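Putative exported protein (Aeromonas hydrophila, PDB 3OD9) probably inhibits invertebrate-type (i-type) lysozymes in the bacterial periplasm and binds metal ions. Local coordinates at residues D3-Q8 with V17-G22; S60-K65 with V80-G85; N70-P75 with T96-E101; A92-L97 with D104-V109. All coordinates share one frame; numbering follows the deposited sequence.

Contact 1: residues D3-Q8 with V17-G22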
loop_
_atom_site.group_PDB
_atom_site.type_symbol
_atom_site.label_atom_id
_atom_site.label_comp_id
_atom_site.label_asym_id
_atom_site.label_seq_id
_atom_site.Cartn_x
_atom_site.Cartn_y
_atom_site.Cartn_z
ATOM N N ASP A 3 -12.680 -9.000 -8.125
ATOM C CA ASP A 3 -11.649 -8.875 -7.101
ATOM C C ASP A 3 -10.414 -9.697 -7.453
ATOM O O ASP A 3 -10.526 -10.822 -7.941
ATOM C CB ASP A 3 -12.190 -9.309 -5.736
ATOM C CG ASP A 3 -13.193 -8.323 -5.163
ATOM O OD1 ASP A 3 -13.160 -7.136 -5.558
ATOM O OD2 ASP A 3 -14.010 -8.734 -4.311
ATOM N N GLY A 4 -9.238 -9.130 -7.203
ATOM C CA GLY A 4 -7.986 -9.822 -7.455
ATOM C C GLY A 4 -7.465 -10.536 -6.219
ATOM O O GLY A 4 -8.220 -10.798 -5.281
ATOM N N PHE A 5 -6.171 -10.838 -6.219
ATOM C CA PHE A 5 -5.550 -11.623 -5.160
ATOM C C PHE A 5 -5.661 -10.986 -3.781
ATOM O O PHE A 5 -5.300 -9.819 -3.588
ATOM C CB PHE A 5 -4.075 -11.871 -5.474
ATOM C CG PHE A 5 -3.370 -12.702 -4.435
ATOM C CD1 PHE A 5 -3.358 -14.086 -4.530
ATOM C CD2 PHE A 5 -2.743 -12.104 -3.348
ATOM C CE1 PHE A 5 -2.721 -14.865 -3.576
ATOM C CE2 PHE A 5 -2.106 -12.877 -2.380
ATOM C CZ PHE A 5 -2.094 -14.261 -2.500
ATOM N N PHE A 6 -6.131 -11.782 -2.827
ATOM C CA PHE A 6 -6.275 -11.357 -1.441
ATOM C C PHE A 6 -6.136 -12.559 -0.525
ATOM O O PHE A 6 -6.804 -13.575 -0.724
ATOM C CB PHE A 6 -7.635 -10.689 -1.216
ATOM C CG PHE A 6 -7.887 -10.299 0.220
ATOM C CD1 PHE A 6 -7.384 -9.109 0.732
ATOM C CD2 PHE A 6 -8.604 -11.134 1.061
ATOM C CE1 PHE A 6 -7.609 -8.753 2.046
ATOM C CE2 PHE A 6 -8.831 -10.783 2.386
ATOM C CZ PHE A 6 -8.335 -9.589 2.877
ATOM N N LYS A 7 -5.272 -12.438 0.477
ATOM C CA LYS A 7 -5.104 -13.492 1.461
ATOM C C LYS A 7 -4.955 -12.887 2.845
ATOM O O LYS A 7 -4.269 -11.890 3.017
ATOM C CB LYS A 7 -3.873 -14.340 1.139
ATOM C CG LYS A 7 -3.677 -15.514 2.075
ATOM C CD LYS A 7 -4.791 -16.531 1.923
ATOM C CE LYS A 7 -4.563 -17.731 2.830
ATOM N NZ LYS A 7 -5.642 -18.745 2.689
ATOM N N GLN A 8 -5.602 -13.500 3.824
ATOM C CA GLN A 8 -5.506 -13.069 5.202
ATOM C C GLN A 8 -4.913 -14.188 6.051
ATOM O O GLN A 8 -5.352 -15.344 5.964
ATOM C CB GLN A 8 -6.891 -12.693 5.702
ATOM C CG GLN A 8 -6.936 -12.265 7.131
ATOM C CD GLN A 8 -8.344 -11.995 7.561
ATOM O OE1 GLN A 8 -9.064 -11.234 6.918
ATOM N NE2 GLN A 8 -8.763 -12.646 8.635
ATOM N N VAL A 17 -2.414 -10.317 9.234
ATOM C CA VAL A 17 -1.826 -9.656 8.078
ATOM C C VAL A 17 -2.645 -9.965 6.834
ATOM O O VAL A 17 -3.130 -11.088 6.665
ATOM C CB VAL A 17 -0.324 -10.038 7.897
ATOM C CG1 VAL A 17 -0.138 -11.539 7.659
ATOM C CG2 VAL A 17 0.310 -9.207 6.786
ATOM N N THR A 18 -2.851 -8.961 5.984
ATOM C CA THR A 18 -3.423 -9.224 4.665
ATOM C C THR A 18 -2.430 -8.894 3.561
ATOM O O THR A 18 -1.570 -8.019 3.715
ATOM C CB THR A 18 -4.755 -8.483 4.421
ATOM O OG1 THR A 18 -4.510 -7.077 4.307
ATOM C CG2 THR A 18 -5.734 -8.756 5.554
ATOM N N VAL A 19 -2.547 -9.611 2.453
ATOM C CA VAL A 19 -1.696 -9.384 1.289
ATOM C C VAL A 19 -2.593 -9.313 0.068
ATOM O O VAL A 19 -3.417 -10.213 -0.149
ATOM C CB VAL A 19 -0.678 -10.528 1.100
ATOM C CG1 VAL A 19 0.213 -10.264 -0.089
ATOM C CG2 VAL A 19 0.146 -10.700 2.372
ATOM N N SER A 20 -2.449 -8.246 -0.718
ATOM C CA SER A 20 -3.284 -8.027 -1.901
ATOM C C SER A 20 -2.433 -7.633 -3.084
ATOM O O SER A 20 -1.490 -6.852 -2.935
ATOM C CB SER A 20 -4.257 -6.861 -1.657
ATOM O OG SER A 20 -5.216 -7.164 -0.660
ATOM N N GLU A 21 -2.782 -8.110 -4.275
ATOM C CA GLU A 21 -2.220 -7.510 -5.483
ATOM C C GLU A 21 -3.010 -6.227 -5.811
ATOM O O GLU A 21 -4.160 -6.081 -5.401
ATOM C CB GLU A 21 -2.209 -8.514 -6.643
ATOM C CG GLU A 21 -1.164 -9.609 -6.441
ATOM C CD GLU A 21 -1.097 -10.642 -7.561
ATOM O OE1 GLU A 21 -1.992 -10.680 -8.433
ATOM O OE2 GLU A 21 -0.135 -11.443 -7.552
ATOM N N GLY A 22 -2.379 -5.283 -6.502
ATOM C CA GLY A 22 -3.036 -4.027 -6.831
ATOM C C GLY A 22 -4.302 -4.207 -7.660
ATOM O O GLY A 22 -4.346 -4.993 -8.619
HETATM O O HOH W 1 -4.633 -10.113 -8.703
HETATM O O HOH W 2 -6.217 -7.702 -5.956
#
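Phe5 and Phe6 lie against Val19, Ser20 and Thr18 in an antiparallel beta hairpin, strand 6-10 beside strand 16-21, whose short segments run 172° apart. The two aromatic rings leave the sheet on different faces. Phe6 has CG anti to the backbone N (chi1 176°), which swings its ring back across the neighbouring strand. There the hydroxyl of Ser20 sits at the ring edge, in the ring plane, with OG 3.2 Å from CD1 of Phe6. Farther round the same ring, CE1 lies 3.7 Å from CB of Thr18 and CZ approaches its methyl CG2, the two side chains crossing at a slant. Arg23 of the second subunit makes a cation-pi contact with Phe6, so Phe6 takes part in the subunit interface.

On the face that carries Val19, the CE2 of Phe5 is 4.2 Å from CG1 of Val19; Ile61 of strand 60-67 packs on both and continues the apolar layer. The extended Glu21 side chain runs past CB of Phe5, while its OE2 accepts a hydrogen bond from Ile61 N. Lys7 and Val19 are a hydrogen-bonded pair, with Val19 N to Lys7 O at 2.9 Å. Beyond the regular strand, Glu21 N still bonds to Phe5 O. A water closes this end: it accepts from Phe5 N at 3.0 Å and donates to Glu21 OE1 at 2.7 Å.

Contact 2: residues S60-K65 with V80-G85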
loop_
_atom_site.group_PDB
_atom_site.type_symbol
_atom_site.label_atom_id
_atom_site.label_comp_id
_atom_site.label_asym_id
_atom_site.label_seq_id
_atom_site.Cartn_x
_atom_site.Cartn_y
_atom_site.Cartn_z
ATOM N N SER A 60 3.541 -12.775 -10.576
ATOM C CA SER A 60 2.369 -13.019 -9.734
ATOM C C SER A 60 2.798 -13.622 -8.410
ATOM O O SER A 60 3.752 -14.405 -8.363
ATOM C CB SER A 60 1.424 -14.019 -10.410
ATOM O OG SER A 60 0.845 -13.499 -11.588
ATOM N N ILE A 61 2.083 -13.293 -7.337
ATOM C CA ILE A 61 2.357 -13.928 -6.056
ATOM C C ILE A 61 2.077 -15.418 -6.186
ATOM O O ILE A 61 1.007 -15.824 -6.653
ATOM C CB ILE A 61 1.521 -13.323 -4.914
ATOM C CG1 ILE A 61 1.982 -11.884 -4.645
ATOM C CG2 ILE A 61 1.634 -14.187 -3.650
ATOM C CD1 ILE A 61 1.116 -11.134 -3.666
ATOM N N LYS A 62 3.058 -16.220 -5.789
ATOM C CA LYS A 62 2.995 -17.670 -5.918
ATOM C C LYS A 62 2.855 -18.374 -4.574
ATOM O O LYS A 62 2.272 -19.453 -4.488
ATOM C CB LYS A 62 4.259 -18.174 -6.605
ATOM C CG LYS A 62 4.383 -19.678 -6.683
ATOM C CD LYS A 62 5.749 -20.072 -7.220
ATOM C CE LYS A 62 5.940 -21.578 -7.185
ATOM N NZ LYS A 62 7.296 -21.968 -7.650
ATOM N N GLU A 63 3.421 -17.786 -3.528
ATOM C CA GLU A 63 3.353 -18.389 -2.200
ATOM C C GLU A 63 3.464 -17.337 -1.118
ATOM O O GLU A 63 4.152 -16.335 -1.300
ATOM C CB GLU A 63 4.507 -19.380 -1.982
ATOM C CG GLU A 63 4.889 -20.255 -3.160
ATOM C CD GLU A 63 6.169 -21.035 -2.903
ATOM O OE1 GLU A 63 6.948 -21.248 -3.860
ATOM O OE2 GLU A 63 6.401 -21.429 -1.745
ATOM N N LEU A 64 2.796 -17.589 0.008
ATOM C CA LEU A 64 3.030 -16.851 1.237
ATOM C C LEU A 64 3.541 -17.837 2.276
ATOM O O LEU A 64 2.962 -18.909 2.457
ATOM C CB LEU A 64 1.747 -16.187 1.743
ATOM C CG LEU A 64 1.042 -15.241 0.764
ATOM C CD1 LEU A 64 -0.250 -14.716 1.371
ATOM C CD2 LEU A 64 1.945 -14.072 0.359
ATOM N N LYS A 65 4.632 -17.490 2.944
ATOM C CA LYS A 65 5.210 -18.351 3.968
ATOM C C LYS A 65 5.386 -17.610 5.285
ATOM O O LYS A 65 5.712 -16.422 5.289
ATOM C CB LYS A 65 6.565 -18.912 3.514
ATOM C CG LYS A 65 6.482 -19.818 2.303
ATOM C CD LYS A 65 7.853 -20.356 1.902
ATOM C CE LYS A 65 7.722 -21.579 0.993
ATOM N NZ LYS A 65 9.008 -21.998 0.376
ATOM N N VAL A 80 6.484 -14.736 -2.080
ATOM C CA VAL A 80 7.263 -15.236 -3.209
ATOM C C VAL A 80 6.521 -14.915 -4.492
ATOM O O VAL A 80 5.327 -15.189 -4.616
ATOM C CB VAL A 80 7.508 -16.768 -3.114
ATOM C CG1 VAL A 80 8.368 -17.249 -4.286
ATOM C CG2 VAL A 80 8.146 -17.136 -1.775
ATOM N N VAL A 81 7.232 -14.311 -5.435
ATOM C CA VAL A 81 6.646 -13.877 -6.689
ATOM C C VAL A 81 7.320 -14.609 -7.848
ATOM O O VAL A 81 8.548 -14.725 -7.895
ATOM C CB VAL A 81 6.820 -12.343 -6.855
ATOM C CG1 VAL A 81 6.428 -11.871 -8.262
ATOM C CG2 VAL A 81 6.021 -11.605 -5.789
ATOM N N GLU A 82 6.517 -15.102 -8.786
ATOM C CA GLU A 82 7.043 -15.814 -9.946
ATOM C C GLU A 82 6.811 -15.014 -11.228
ATOM O O GLU A 82 5.679 -14.655 -11.549
ATOM C CB GLU A 82 6.396 -17.192 -10.071
ATOM C CG GLU A 82 6.954 -18.048 -11.199
ATOM C CD GLU A 82 6.300 -19.413 -11.236
ATOM O OE1 GLU A 82 6.964 -20.411 -10.872
ATOM O OE2 GLU A 82 5.109 -19.484 -11.606
ATOM N N SER A 83 7.889 -14.741 -11.954
ATOM C CA SER A 83 7.808 -14.037 -13.223
ATOM C C SER A 83 7.032 -14.828 -14.275
ATOM O O SER A 83 7.074 -16.061 -14.298
ATOM C CB SER A 83 9.216 -13.737 -13.747
ATOM O OG SER A 83 9.192 -13.353 -15.107
ATOM N N ALA A 84 6.325 -14.104 -15.133
ATOM C CA ALA A 84 5.603 -14.690 -16.258
ATOM C C ALA A 84 6.530 -15.108 -17.406
ATOM O O ALA A 84 6.093 -15.766 -18.347
ATOM C CB ALA A 84 4.538 -13.717 -16.769
ATOM N N GLY A 85 7.805 -14.728 -17.328
ATOM C CA GLY A 85 8.789 -15.119 -18.327
ATOM C C GLY A 85 8.949 -16.630 -18.432
ATOM O O GLY A 85 8.591 -17.371 -17.512
#
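Lys62 reaches across to Glu82 from the edge strand of the antiparallel hairpin 60-67/76-82. Its CG is anti to the backbone N (chi1 174°) and every later torsion is extended, giving a straight rod. CB starts 3.7 Å from the carbonyl O of Val80 and also faces CB of Glu82. Farther out, CD passes 3.9 Å from OE1 of Glu82, and CE keeps a similar spacing from that oxygen. At the tip, NZ makes a salt bridge to Glu82 OE1 at 3.6 Å. A longer ion pair links NZ to Glu63 OE1, and Lys65 takes the other oxygen, OE2, of Glu63, so the charges form a chain of alternating sign.

The backbone explains why Lys62 and Glu63 can both lean this way: they face the single residue Val80 in a classic beta bulge. Val80 O accepts a nearly straight bond from Lys62 N at 2.8 Å (176° at the hydrogen) and a weak one from Glu63 N, while Val80 N donates to Glu63 O. Past the bulge pairing is regular, non-hydrogen-bonded for Ile61 with Val81 and hydrogen-bonded for Ser60 with Glu82. On the other face Ile61 CG1 meets Val81 CG2 at 4.2 Å, and Phe5, in the loop just before strand 6-10, packs on Ile61. The contact is thus apolar on the Ile61 side and ionic on the Lys62 side, where the spacings suggest electrostatic attraction rather than short, directed bonds.

Contact 3: residues N70-P75 with T96-E101. With NA (sodium ion), chain E; K (potassium ion), chain D.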
loop_
_atom_site.group_PDB
_atom_site.type_symbol
_atom_site.label_atom_id
_atom_site.label_comp_id
_atom_site.label_asym_id
_atom_site.label_seq_id
_atom_site.Cartn_x
_atom_site.Cartn_y
_atom_site.Cartn_z
ATOM N N ASN A 70 15.147 -14.697 11.257
ATOM C CA ASN A 70 16.159 -13.981 12.030
ATOM C C ASN A 70 16.459 -14.587 13.399
ATOM O O ASN A 70 17.277 -14.051 14.139
ATOM C CB ASN A 70 15.806 -12.490 12.162
ATOM C CG ASN A 70 14.544 -12.256 12.954
ATOM O OD1 ASN A 70 13.984 -13.189 13.518
ATOM N ND2 ASN A 70 14.078 -11.014 12.992
ATOM N N GLY A 71 15.789 -15.688 13.735
ATOM C CA GLY A 71 16.072 -16.408 14.961
ATOM C C GLY A 71 15.386 -15.904 16.220
ATOM O O GLY A 71 15.712 -16.365 17.320
ATOM N N ASP A 72 14.447 -14.968 16.088
ATOM C CA ASP A 72 13.734 -14.473 17.272
ATOM C C ASP A 72 12.502 -15.311 17.644
ATOM O O ASP A 72 11.725 -14.923 18.520
ATOM C CB ASP A 72 13.396 -12.979 17.158
ATOM C CG ASP A 72 12.208 -12.703 16.259
ATOM O OD1 ASP A 72 11.644 -13.655 15.701
ATOM O OD2 ASP A 72 11.821 -11.525 16.115
ATOM N N LYS A 73 12.356 -16.459 16.980
ATOM C CA LYS A 73 11.290 -17.434 17.228
ATOM C C LYS A 73 9.952 -17.103 16.570
ATOM O O LYS A 73 9.083 -17.963 16.485
ATOM C CB LYS A 73 11.114 -17.698 18.733
ATOM C CG LYS A 73 12.367 -18.230 19.408
ATOM C CD LYS A 73 12.075 -18.814 20.776
ATOM C CE LYS A 73 13.368 -19.244 21.453
ATOM N NZ LYS A 73 14.266 -19.992 20.517
ATOM N N GLN A 74 9.802 -15.868 16.101
ATOM C CA GLN A 74 8.553 -15.412 15.481
ATOM C C GLN A 74 8.667 -15.511 13.963
ATOM O O GLN A 74 9.726 -15.263 13.416
ATOM C CB GLN A 74 8.270 -13.966 15.897
ATOM C CG GLN A 74 8.277 -13.811 17.406
ATOM C CD GLN A 74 8.041 -12.399 17.858
ATOM O OE1 GLN A 74 8.829 -11.492 17.566
ATOM N NE2 GLN A 74 6.957 -12.197 18.583
ATOM N N PRO A 75 7.583 -15.866 13.265
ATOM C CA PRO A 75 7.741 -15.928 11.807
ATOM C C PRO A 75 7.827 -14.552 11.155
ATOM O O PRO A 75 7.094 -13.628 11.544
ATOM C CB PRO A 75 6.457 -16.623 11.352
ATOM C CG PRO A 75 5.448 -16.242 12.401
ATOM C CD PRO A 75 6.227 -16.239 13.698
ATOM N N THR A 96 9.449 -8.433 8.742
ATOM C CA THR A 96 9.176 -8.677 10.142
ATOM C C THR A 96 7.810 -8.078 10.495
ATOM O O THR A 96 7.412 -7.017 9.989
ATOM C CB THR A 96 10.274 -8.116 11.049
ATOM O OG1 THR A 96 10.469 -6.723 10.762
ATOM C CG2 THR A 96 11.582 -8.857 10.809
ATOM N N LEU A 97 7.083 -8.764 11.364
ATOM C CA LEU A 97 5.779 -8.288 11.791
ATOM C C LEU A 97 5.518 -8.865 13.168
ATOM O O LEU A 97 5.322 -10.066 13.321
ATOM C CB LEU A 97 4.655 -8.637 10.795
ATOM C CG LEU A 97 4.847 -9.580 9.609
ATOM C CD1 LEU A 97 5.314 -10.966 10.057
ATOM C CD2 LEU A 97 3.570 -9.692 8.785
ATOM N N ASN A 98 5.576 -8.010 14.180
ATOM C CA ASN A 98 5.422 -8.481 15.546
ATOM C C ASN A 98 4.854 -7.377 16.419
ATOM O O ASN A 98 4.801 -6.224 16.005
ATOM C CB ASN A 98 6.757 -9.028 16.081
ATOM C CG ASN A 98 7.836 -7.973 16.139
ATOM O OD1 ASN A 98 7.683 -6.968 16.824
ATOM N ND2 ASN A 98 8.947 -8.202 15.433
ATOM N N PRO A 99 4.398 -7.729 17.623
ATOM C CA PRO A 99 3.756 -6.720 18.472
ATOM C C PRO A 99 4.691 -5.589 18.906
ATOM O O PRO A 99 4.237 -4.461 19.125
ATOM C CB PRO A 99 3.301 -7.540 19.682
ATOM C CG PRO A 99 3.069 -8.917 19.104
ATOM C CD PRO A 99 4.197 -9.095 18.141
ATOM N N GLN A 100 5.984 -5.867 19.035
ATOM C CA GLN A 100 6.917 -4.856 19.527
ATOM C C GLN A 100 7.260 -3.799 18.478
ATOM O O GLN A 100 7.342 -2.602 18.784
ATOM C CB GLN A 100 8.191 -5.525 20.046
ATOM C CG GLN A 100 7.996 -6.342 21.330
ATOM C CD GLN A 100 7.250 -7.676 21.137
ATOM O OE1 GLN A 100 7.403 -8.367 20.117
ATOM N NE2 GLN A 100 6.463 -8.055 22.146
ATOM N N GLU A 101 7.450 -4.246 17.248
ATOM C CA GLU A 101 7.958 -3.362 16.214
ATOM C C GLU A 101 6.956 -3.062 15.116
ATOM O O GLU A 101 7.178 -2.184 14.320
ATOM C CB GLU A 101 9.233 -3.941 15.599
ATOM C CG GLU A 101 10.374 -4.083 16.590
ATOM C CD GLU A 101 11.707 -4.387 15.933
ATOM O OE1 GLU A 101 11.801 -4.348 14.688
ATOM O OE2 GLU A 101 12.670 -4.654 16.674
HETATM NA NA NA E . 11.762 -14.088 13.266
HETATM K K K D . 7.630 -0.586 12.027
HETATM O O HOH W 3 9.611 -10.651 14.458
HETATM O O HOH W 4 5.468 -12.790 13.729
HETATM O O HOH W 5 8.409 -11.199 12.256
HETATM O O HOH W 6 4.748 -0.744 11.717
HETATM O O HOH W 7 9.287 -0.448 14.833
#
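Gln74 and Pro75 touch Asn98 and Leu97 through van der Waals contacts, mostly a polar atom against a carbon. The amide end of Gln74 lies over CB of Asn98, the side chains crossing at about a right angle, amide planes only 18° apart. The carbonyl O of Pro75 touches CD1 of Leu97 at 3.5 Å, and ND2 of Asn70 rests 4.0 Å from the methyl CG2 of Thr96.

Water carries the polar part of the contact. One molecule donates to Asp72 OD2 and accepts from Asn98 ND2 at 2.7 Å. Another donates to both Pro75 O and Leu97 O, and a third donates to Pro75 O and accepts from Leu97 N at 2.9 Å.

In the loop between strands 60-67 and 76-82, the alternating metal ligands Asp68, Asn70 and Asp72, with Glu76 further on, have a spacing that resembles EF-hand-like calcium-binding loops. Sodium occupies the site, bound by Asn70 OD1 at 2.4 Å, Asp72 OD1, Gln74 O, Asp68 and Glu76; magnesium has been seen there too. CG of both Asn70 and Asp72 sits between the backbone N and the carbonyl carbon (chi1 65° and 78°), which carries each OD1 to the sodium ion.

Two Asx turns brace these ligands: Asp72 N donates to Asn70 OD1, and Gln74 N to Asp72 OD1. Within 96-101, Asn98 OD1 accepts from Glu101 N at 2.8 Å, an Asx motif that presents Glu101 O to potassium.

Contact 4: residues A92-L97 with D104-V109. With K (potassium ion), chain D.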
loop_
_atom_site.group_PDB
_atom_site.type_symbol
_atom_site.label_atom_id
_atom_site.label_comp_id
_atom_site.label_asym_id
_atom_site.label_seq_id
_atom_site.Cartn_x
_atom_site.Cartn_y
_atom_site.Cartn_z
ATOM N N ALA A 92 11.348 -12.427 -4.095
ATOM C CA ALA A 92 10.676 -12.546 -2.818
ATOM C C ALA A 92 11.030 -11.388 -1.920
ATOM O O ALA A 92 12.148 -10.857 -1.969
ATOM C CB ALA A 92 11.035 -13.867 -2.137
ATOM N N ASP A 93 10.060 -11.002 -1.106
ATOM C CA ASP A 93 10.284 -10.046 -0.042
ATOM C C ASP A 93 9.964 -10.700 1.281
ATOM O O ASP A 93 9.014 -11.480 1.377
ATOM C CB ASP A 93 9.383 -8.837 -0.249
ATOM C CG ASP A 93 9.710 -8.101 -1.519
ATOM O OD1 ASP A 93 10.813 -7.532 -1.586
ATOM O OD2 ASP A 93 8.868 -8.083 -2.446
ATOM N N ALA A 94 10.743 -10.374 2.310
ATOM C CA ALA A 94 10.451 -10.828 3.669
ATOM C C ALA A 94 10.194 -9.600 4.534
ATOM O O ALA A 94 10.842 -8.548 4.344
ATOM C CB ALA A 94 11.607 -11.633 4.234
ATOM N N PHE A 95 9.273 -9.757 5.487
ATOM C CA PHE A 95 8.894 -8.694 6.403
ATOM C C PHE A 95 8.921 -9.226 7.817
ATOM O O PHE A 95 8.451 -10.335 8.073
ATOM C CB PHE A 95 7.473 -8.193 6.106
ATOM C CG PHE A 95 7.275 -7.764 4.684
ATOM C CD1 PHE A 95 7.439 -6.442 4.319
ATOM C CD2 PHE A 95 6.956 -8.693 3.701
ATOM C CE1 PHE A 95 7.283 -6.047 3.004
ATOM C CE2 PHE A 95 6.794 -8.305 2.380
ATOM C CZ PHE A 95 6.959 -6.982 2.029
ATOM N N THR A 96 9.449 -8.433 8.742
ATOM C CA THR A 96 9.176 -8.677 10.142
ATOM C C THR A 96 7.810 -8.078 10.495
ATOM O O THR A 96 7.412 -7.017 9.989
ATOM C CB THR A 96 10.274 -8.116 11.049
ATOM O OG1 THR A 96 10.469 -6.723 10.762
ATOM C CG2 THR A 96 11.582 -8.857 10.809
ATOM N N LEU A 97 7.083 -8.764 11.364
ATOM C CA LEU A 97 5.779 -8.288 11.791
ATOM C C LEU A 97 5.518 -8.865 13.168
ATOM O O LEU A 97 5.322 -10.066 13.321
ATOM C CB LEU A 97 4.655 -8.637 10.795
ATOM C CG LEU A 97 4.847 -9.580 9.609
ATOM C CD1 LEU A 97 5.314 -10.966 10.057
ATOM C CD2 LEU A 97 3.570 -9.692 8.785
ATOM N N ASP A 104 8.012 -4.202 9.274
ATOM C CA ASP A 104 9.220 -3.642 8.664
ATOM C C ASP A 104 9.728 -4.558 7.565
ATOM O O ASP A 104 9.503 -5.761 7.599
ATOM C CB ASP A 104 10.348 -3.457 9.689
ATOM C CG ASP A 104 10.071 -2.351 10.674
ATOM O OD1 ASP A 104 10.212 -1.156 10.313
ATOM O OD2 ASP A 104 9.693 -2.678 11.826
ATOM N N SER A 105 10.410 -4.001 6.575
ATOM C CA SER A 105 11.038 -4.847 5.575
ATOM C C SER A 105 12.247 -5.544 6.190
ATOM O O SER A 105 12.983 -4.960 6.987
ATOM C CB SER A 105 11.444 -4.040 4.347
ATOM O OG SER A 105 12.113 -2.860 4.733
ATOM N N PHE A 106 12.435 -6.802 5.823
ATOM C CA PHE A 106 13.558 -7.576 6.322
ATOM C C PHE A 106 14.594 -7.793 5.227
ATOM O O PHE A 106 15.781 -7.549 5.432
ATOM C CB PHE A 106 13.092 -8.927 6.862
ATOM C CG PHE A 106 14.211 -9.788 7.371
ATOM C CD1 PHE A 106 14.828 -9.506 8.580
ATOM C CD2 PHE A 106 14.651 -10.876 6.638
ATOM C CE1 PHE A 106 15.870 -10.297 9.048
ATOM C CE2 PHE A 106 15.688 -11.682 7.106
ATOM C CZ PHE A 106 16.297 -11.391 8.306
ATOM N N ASN A 107 14.144 -8.259 4.062
ATOM C CA ASN A 107 15.057 -8.503 2.948
ATOM C C ASN A 107 14.303 -8.640 1.630
ATOM O O ASN A 107 13.083 -8.810 1.615
ATOM C CB ASN A 107 15.912 -9.748 3.212
ATOM C CG ASN A 107 17.230 -9.745 2.435
ATOM O OD1 ASN A 107 17.595 -8.759 1.789
ATOM N ND2 ASN A 107 17.954 -10.855 2.510
ATOM N N HIS A 108 15.042 -8.556 0.532
ATOM C CA HIS A 108 14.480 -8.664 -0.802
ATOM C C HIS A 108 15.475 -9.401 -1.679
ATOM O O HIS A 108 16.664 -9.104 -1.636
ATOM C CB HIS A 108 14.251 -7.268 -1.386
ATOM C CG HIS A 108 13.943 -7.265 -2.851
ATOM N ND1 HIS A 108 12.669 -7.443 -3.348
ATOM C CD2 HIS A 108 14.745 -7.093 -3.928
ATOM C CE1 HIS A 108 12.700 -7.379 -4.667
ATOM N NE2 HIS A 108 13.948 -7.168 -5.045
ATOM N N VAL A 109 14.988 -10.353 -2.469
ATOM C CA VAL A 109 15.807 -11.001 -3.480
ATOM C C VAL A 109 15.046 -11.030 -4.801
ATOM O O VAL A 109 13.818 -10.982 -4.815
ATOM C CB VAL A 109 16.230 -12.429 -3.053
ATOM C CG1 VAL A 109 17.061 -12.371 -1.779
ATOM C CG2 VAL A 109 15.019 -13.342 -2.859
HETATM K K K D . 7.630 -0.586 12.027
HETATM O O HOH W 8 8.966 -5.218 12.334
HETATM O O HOH W 9 13.003 -6.007 9.632
HETATM O O HOH W 6 4.748 -0.744 11.717
HETATM O O HOH W 7 9.287 -0.448 14.833
#
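With CG of Asp93 anti to its carbonyl carbon (chi1 -64°) and CG of His108 opposite its own backbone N (chi1 168°), the two side chains lie alongside each other, pointing the same way, and ND1 of His108 donates to OD1 of Asp93 at 2.6 Å. The oxygen lies in the imidazole plane, while ND1 approaches on the syn side of the carboxylate, 32° out of its plane. Both groups have a further partner, Tyr32 OH at Asp93 OD2 and Glu110 at His108 NE2.

The backbones form the antiparallel hairpin 90-98/102-112, interrupted by a classic beta bulge in which Phe106 and Asn107 both face Ala94. Ala94 O accepts from Phe106 N at 2.8 Å and weakly from Asn107 N. At the bulge the Phe106 ring brings its edge, through CD2, to within 4.0 Å of the Ala94 methyl; CD1 meets CG2 of Thr96, and Leu69 and Asn70 pack on the same ring. The Phe95 side chain points away from 104-109 and packs on Tyr32, Val34 and Leu55 of the other sheet.

Near the turn, one water bonds to Thr96 OG1 at 2.6 Å and donates to Asp104 OD2; both carboxylate oxygens of Asp104 bind potassium, with Leu103 O and Glu101 O adding ligands. With imidazole between two carboxylates, from Asp93 and Glu110, a protonated His108 would probably be favoured, whereas the potassium ion would partly offset the charge of Asp104.

In the fold
Two four-stranded antiparallel sheets hold the contacts. Contact 1 is the first hairpin of the sheet spanning 6-57; contacts 2 and 4 are the first and last strand pairs of the sheet spanning 60-112, with centres about 15 Å apart, and touch where Val80 meets Ala92. Contact 3, its centre about 11 Å from that of contact 4, shares Thr96 and Leu97 with it and crosses contact 2 along the chain. Between the sheets, Val19 packs on Ile61 and Val17 on Leu97, so contact 1 touches all three others, although the centres of contacts 1 and 3 are about 22 Å apart. The sodium-binding loop and the shared potassium ion lie across the chain's centre from contact 1.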